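Local atomic coordinates of collagen adhesin (Staphylococcus aureus, PDB entry 2F68), a protein that probably anchors the bacterium to host tissue by binding collagen, in a way modelled as two domains closing round the collagen triple helix. Residues T165-F170 with H293-I298; L196-L201 with S217-F222. All blocks are in the same frame, centred on the assembly; numbering follows the deposited sequence.

Interaction 1: residues T165-F170 with H293-I298; sequences THVRWF and HTVHNI
Val167 and Trp169 on one strand meet Val295 and His293 on the other, and the contact between them is almost wholly apolar. The strands 166-170 and 293-296 run nearly antiparallel, at 154°, but their axes stay 9.0 Å apart and no hydrogen bond joins them: they face each other across a layer of side chains. The two valines lie alongside each other, pointing opposite ways, with CG1 of Val167 3.9 Å from CB of Val295. That methyl is swung across by placing CG1 anti to the backbone N (chi1 -177°). The same CG1 also lies over one face of the Trp169 ring, 3.4 Å above its plane and toward the rim.

The indole of Trp169 brings its six-membered ring to the second strand, obliquely at Val295, CH2 lying 3.6 Å from CG2 of Val295. Beside this, CZ3 of Trp169 is 3.8 Å from ND1 of His293 and sits near the imidazole plane, at that ring's edge. The backbone O of His293 is close to CZ3 of Trp169 too, at 3.7 Å.

The polar end of the tryptophan looks back to its own sheet. Its NE1 is hydrogen-bonded to OG1 of Thr260 on strand 252-262, which helps fix how the indole is turned and satisfies a buried N-H; OG1 of Thr260 is also bonded to the carbonyl of Val167. The Tyr258 ring meets the indole as well. Strand 166-173 belongs to one antiparallel sheet of the collagen-binding domain and strand 289-296 to another, so this is the inter-sheet packing of a beta sandwich.

Interaction 2: residues L196-L201 with S217-F222; sequences LDLSTL and SAITDF
The 196-201 segment turns irregularly within strand 194-207 and faces the first turn of helix 218-225, coming nearest at Leu201 and Ala218, whose CA atoms are 7.2 Å apart. No hydrogen bond crosses the gap; Ile219 bridges it by meeting two leucines.

CD1 of Ile219 lies 3.8 Å from CD1 of Leu198, methyl against methyl, and the two side chains lie roughly perpendicular. Leu198 gets there by an extended first torsion, CG anti to its N (chi1 -175°), which carries its end nearer to the helix than its CB direction alone would suggest. Further back along the isoleucine, CG1 of Ile219 is a looser 4.5 Å from CG of Leu201, a buried side chain that also packs on Ile256 and Tyr258 of strand 252-262. Val233 touches Leu198 and Ile231 touches Ile219, so strand 230-234 contributes to both sides of the contact.

Each segment is braced by its own polar bonds. In the turn, OG of Ser199 donates to OD1 of Asp197 at 2.8 Å, coming from above the carboxylate plane, and OG1 of Thr200 donates to the carbonyl O of Asp197 at 2.9 Å. At the helix start, Ser217 holds the N-cap position without a capping bond; its OG donates instead to OD2 of Asp221 at 2.9 Å, again from above the plane.

Ile219, near the start of the helix, thus packs on the leucines of an irregular break in strand 194-207, joining that break to the helical connection between strands 211-213 and 230-234 of the collagen-binding domain.

Interaction 1 is the more buried of the two: three of its four touching residues are buried, against one of three in interaction 2, which is only partly buried. Their centres are about 19 Å apart, and the two do not touch. What they share is a sheet, since strands 166-173 and 194-207 flank strand 252-262, whose Tyr258 packs on both Trp169 and Leu201. Interaction 1 ties that sheet to a second one with aromatic and valine side chains; interaction 2 adds a helix with aliphatic ones alone, its serine and aspartate side-chain bonds lying within the segments, while Thr200 also makes a weak one to Lys259.

Interaction 1: residues T165-F170 with H293-I298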
# COMPACT_ATOMS: atom_id res chain seq x y z
N THR A 165 2.68 -7.26 3.32
CA THR A 165 2.40 -8.68 3.07
C THR A 165 0.97 -8.93 2.59
O THR A 165 0.66 -10.01 2.08
CB THR A 165 2.69 -9.55 4.31
OG1 THR A 165 1.99 -9.02 5.45
CG2 THR A 165 4.18 -9.59 4.61
N HIS A 166 0.10 -7.93 2.76
CA HIS A 166 -1.30 -8.04 2.36
C HIS A 166 -1.69 -7.00 1.31
O HIS A 166 -1.16 -5.89 1.29
CB HIS A 166 -2.21 -7.91 3.59
CG HIS A 166 -2.18 -9.10 4.49
ND1 HIS A 166 -1.30 -9.21 5.55
CD2 HIS A 166 -2.92 -10.23 4.51
CE1 HIS A 166 -1.49 -10.35 6.17
NE2 HIS A 166 -2.47 -11.00 5.56
N VAL A 167 -2.62 -7.39 0.44
CA VAL A 167 -3.19 -6.48 -0.55
C VAL A 167 -4.68 -6.30 -0.28
O VAL A 167 -5.45 -7.27 -0.31
CB VAL A 167 -2.97 -6.98 -2.01
CG1 VAL A 167 -3.50 -5.96 -3.01
CG2 VAL A 167 -1.50 -7.26 -2.27
N ARG A 168 -5.08 -5.06 0.00
CA ARG A 168 -6.48 -4.73 0.27
C ARG A 168 -7.28 -4.70 -1.02
O ARG A 168 -6.75 -4.38 -2.08
CB ARG A 168 -6.59 -3.38 0.98
CG ARG A 168 -5.83 -3.28 2.29
CD ARG A 168 -5.69 -1.83 2.73
NE ARG A 168 -6.89 -1.32 3.39
CZ ARG A 168 -7.24 -0.04 3.44
NH1 ARG A 168 -6.49 0.89 2.85
NH2 ARG A 168 -8.35 0.32 4.07
N TRP A 169 -8.56 -5.06 -0.92
CA TRP A 169 -9.48 -5.01 -2.06
C TRP A 169 -10.83 -4.46 -1.64
O TRP A 169 -11.31 -4.74 -0.54
CB TRP A 169 -9.64 -6.40 -2.69
CG TRP A 169 -8.38 -6.97 -3.26
CD1 TRP A 169 -7.63 -7.99 -2.75
CD2 TRP A 169 -7.71 -6.55 -4.46
NE1 TRP A 169 -6.54 -8.24 -3.55
CE2 TRP A 169 -6.57 -7.37 -4.61
CE3 TRP A 169 -7.97 -5.56 -5.42
CZ2 TRP A 169 -5.68 -7.23 -5.68
CZ3 TRP A 169 -7.08 -5.42 -6.49
CH2 TRP A 169 -5.95 -6.26 -6.61
N PHE A 170 -11.45 -3.68 -2.52
CA PHE A 170 -12.73 -3.04 -2.23
C PHE A 170 -13.75 -3.27 -3.34
O PHE A 170 -13.51 -2.92 -4.50
CB PHE A 170 -12.54 -1.53 -2.00
CG PHE A 170 -11.75 -1.20 -0.76
CD1 PHE A 170 -10.37 -1.05 -0.82
CD2 PHE A 170 -12.40 -1.02 0.46
CE1 PHE A 170 -9.64 -0.73 0.32
CE2 PHE A 170 -11.67 -0.70 1.61
CZ PHE A 170 -10.29 -0.56 1.54
N HIS A 293 -9.12 -4.53 -11.34
CA HIS A 293 -8.14 -3.65 -10.72
C HIS A 293 -6.81 -4.36 -10.47
O HIS A 293 -6.78 -5.54 -10.13
CB HIS A 293 -8.68 -3.07 -9.41
CG HIS A 293 -7.94 -1.86 -8.94
ND1 HIS A 293 -6.92 -1.93 -8.01
CD2 HIS A 293 -8.06 -0.55 -9.27
CE1 HIS A 293 -6.44 -0.71 -7.79
NE2 HIS A 293 -7.12 0.14 -8.54
N THR A 294 -5.72 -3.62 -10.65
CA THR A 294 -4.37 -4.15 -10.47
C THR A 294 -3.57 -3.31 -9.48
O THR A 294 -3.49 -2.09 -9.61
CB THR A 294 -3.61 -4.22 -11.82
OG1 THR A 294 -4.46 -4.82 -12.82
CG2 THR A 294 -2.34 -5.04 -11.69
N VAL A 295 -3.00 -3.98 -8.48
CA VAL A 295 -2.17 -3.31 -7.47
C VAL A 295 -0.70 -3.69 -7.66
O VAL A 295 -0.35 -4.87 -7.66
CB VAL A 295 -2.64 -3.66 -6.02
CG1 VAL A 295 -1.76 -2.98 -4.98
CG2 VAL A 295 -4.09 -3.26 -5.82
N HIS A 296 0.14 -2.67 -7.82
CA HIS A 296 1.57 -2.86 -8.02
C HIS A 296 2.29 -3.12 -6.71
O HIS A 296 2.00 -2.48 -5.69
CB HIS A 296 2.18 -1.65 -8.73
CG HIS A 296 1.62 -1.41 -10.10
ND1 HIS A 296 0.59 -0.52 -10.33
CD2 HIS A 296 1.95 -1.93 -11.31
CE1 HIS A 296 0.31 -0.51 -11.63
NE2 HIS A 296 1.12 -1.36 -12.24
N ASN A 297 3.24 -4.06 -6.73
CA ASN A 297 4.04 -4.40 -5.56
C ASN A 297 5.10 -3.35 -5.28
O ASN A 297 5.59 -2.68 -6.20
CB ASN A 297 4.68 -5.78 -5.75
CG ASN A 297 5.11 -6.42 -4.43
OD1 ASN A 297 4.80 -5.92 -3.35
ND2 ASN A 297 5.81 -7.54 -4.52
N ILE A 298 5.46 -3.21 -4.01
CA ILE A 298 6.43 -2.20 -3.57
C ILE A 298 7.86 -2.60 -3.91
O ILE A 298 8.30 -3.72 -3.62
CB ILE A 298 6.29 -1.89 -2.05
CG1 ILE A 298 4.86 -1.41 -1.71
CG2 ILE A 298 7.35 -0.88 -1.59
CD1 ILE A 298 4.35 -0.23 -2.54

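Interaction 2: residues L196-L201 with S217-F222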
# COMPACT_ATOMS: atom_id res chain seq x y z
N LEU A 196 -6.56 -15.47 -0.44
CA LEU A 196 -7.61 -14.75 0.28
C LEU A 196 -7.68 -15.14 1.76
O LEU A 196 -7.70 -16.32 2.10
CB LEU A 196 -8.97 -14.99 -0.40
CG LEU A 196 -10.29 -14.66 0.31
CD1 LEU A 196 -10.44 -13.16 0.58
CD2 LEU A 196 -11.46 -15.17 -0.51
N ASP A 197 -7.71 -14.12 2.61
CA ASP A 197 -7.93 -14.31 4.04
C ASP A 197 -9.41 -14.06 4.33
O ASP A 197 -9.90 -12.93 4.23
CB ASP A 197 -7.05 -13.36 4.86
CG ASP A 197 -6.87 -13.82 6.31
OD1 ASP A 197 -7.67 -14.65 6.80
OD2 ASP A 197 -5.93 -13.33 6.96
N LEU A 198 -10.12 -15.14 4.67
CA LEU A 198 -11.57 -15.11 4.88
C LEU A 198 -11.99 -14.31 6.12
O LEU A 198 -13.06 -13.70 6.14
CB LEU A 198 -12.13 -16.54 4.95
CG LEU A 198 -13.64 -16.77 5.04
CD1 LEU A 198 -14.37 -16.25 3.81
CD2 LEU A 198 -13.94 -18.25 5.25
N SER A 199 -11.13 -14.31 7.13
CA SER A 199 -11.39 -13.62 8.40
C SER A 199 -11.36 -12.10 8.28
O SER A 199 -11.89 -11.39 9.14
CB SER A 199 -10.41 -14.09 9.48
OG SER A 199 -9.07 -13.83 9.10
N THR A 200 -10.74 -11.60 7.21
CA THR A 200 -10.60 -10.16 6.99
C THR A 200 -11.60 -9.62 5.96
O THR A 200 -11.31 -8.64 5.26
CB THR A 200 -9.16 -9.79 6.55
OG1 THR A 200 -8.80 -10.54 5.39
CG2 THR A 200 -8.16 -10.08 7.67
N LEU A 201 -12.77 -10.25 5.88
CA LEU A 201 -13.79 -9.89 4.90
C LEU A 201 -14.43 -8.53 5.21
O LEU A 201 -13.99 -7.51 4.69
CB LEU A 201 -14.85 -11.00 4.79
CG LEU A 201 -15.64 -11.24 3.49
CD1 LEU A 201 -16.69 -10.17 3.22
CD2 LEU A 201 -14.73 -11.43 2.28
N SER A 217 -18.11 -13.85 11.96
CA SER A 217 -19.54 -14.01 11.67
C SER A 217 -20.06 -12.98 10.67
O SER A 217 -21.28 -12.83 10.51
CB SER A 217 -20.34 -13.95 12.97
OG SER A 217 -20.16 -12.71 13.63
N ALA A 218 -19.14 -12.29 9.99
CA ALA A 218 -19.48 -11.22 9.05
C ALA A 218 -20.41 -11.65 7.91
O ALA A 218 -21.34 -10.93 7.56
CB ALA A 218 -18.21 -10.60 8.48
N ILE A 219 -20.15 -12.83 7.35
CA ILE A 219 -20.96 -13.37 6.26
C ILE A 219 -22.30 -13.91 6.79
O ILE A 219 -23.35 -13.70 6.17
CB ILE A 219 -20.21 -14.48 5.47
CG1 ILE A 219 -18.83 -13.98 5.02
CG2 ILE A 219 -21.04 -14.96 4.27
CD1 ILE A 219 -17.85 -15.09 4.68
N THR A 220 -22.25 -14.58 7.94
CA THR A 220 -23.44 -15.16 8.57
C THR A 220 -24.44 -14.09 9.00
O THR A 220 -25.64 -14.25 8.82
CB THR A 220 -23.05 -16.06 9.78
OG1 THR A 220 -21.93 -16.88 9.44
CG2 THR A 220 -24.22 -16.95 10.19
N ASP A 221 -23.92 -13.00 9.57
CA ASP A 221 -24.76 -11.88 10.02
C ASP A 221 -25.35 -11.08 8.86
O ASP A 221 -26.44 -10.51 8.99
CB ASP A 221 -23.97 -10.95 10.95
CG ASP A 221 -23.60 -11.61 12.27
OD1 ASP A 221 -24.38 -12.45 12.77
OD2 ASP A 221 -22.52 -11.28 12.81
N PHE A 222 -24.64 -11.05 7.74
CA PHE A 222 -25.10 -10.36 6.53
C PHE A 222 -26.24 -11.13 5.86
O PHE A 222 -27.23 -10.53 5.44
CB PHE A 222 -23.94 -10.16 5.55
CG PHE A 222 -24.31 -9.36 4.32
CD1 PHE A 222 -24.24 -7.97 4.34
CD2 PHE A 222 -24.71 -10.00 3.15
CE1 PHE A 222 -24.58 -7.23 3.20
CE2 PHE A 222 -25.05 -9.27 2.01
CZ PHE A 222 -24.98 -7.88 2.04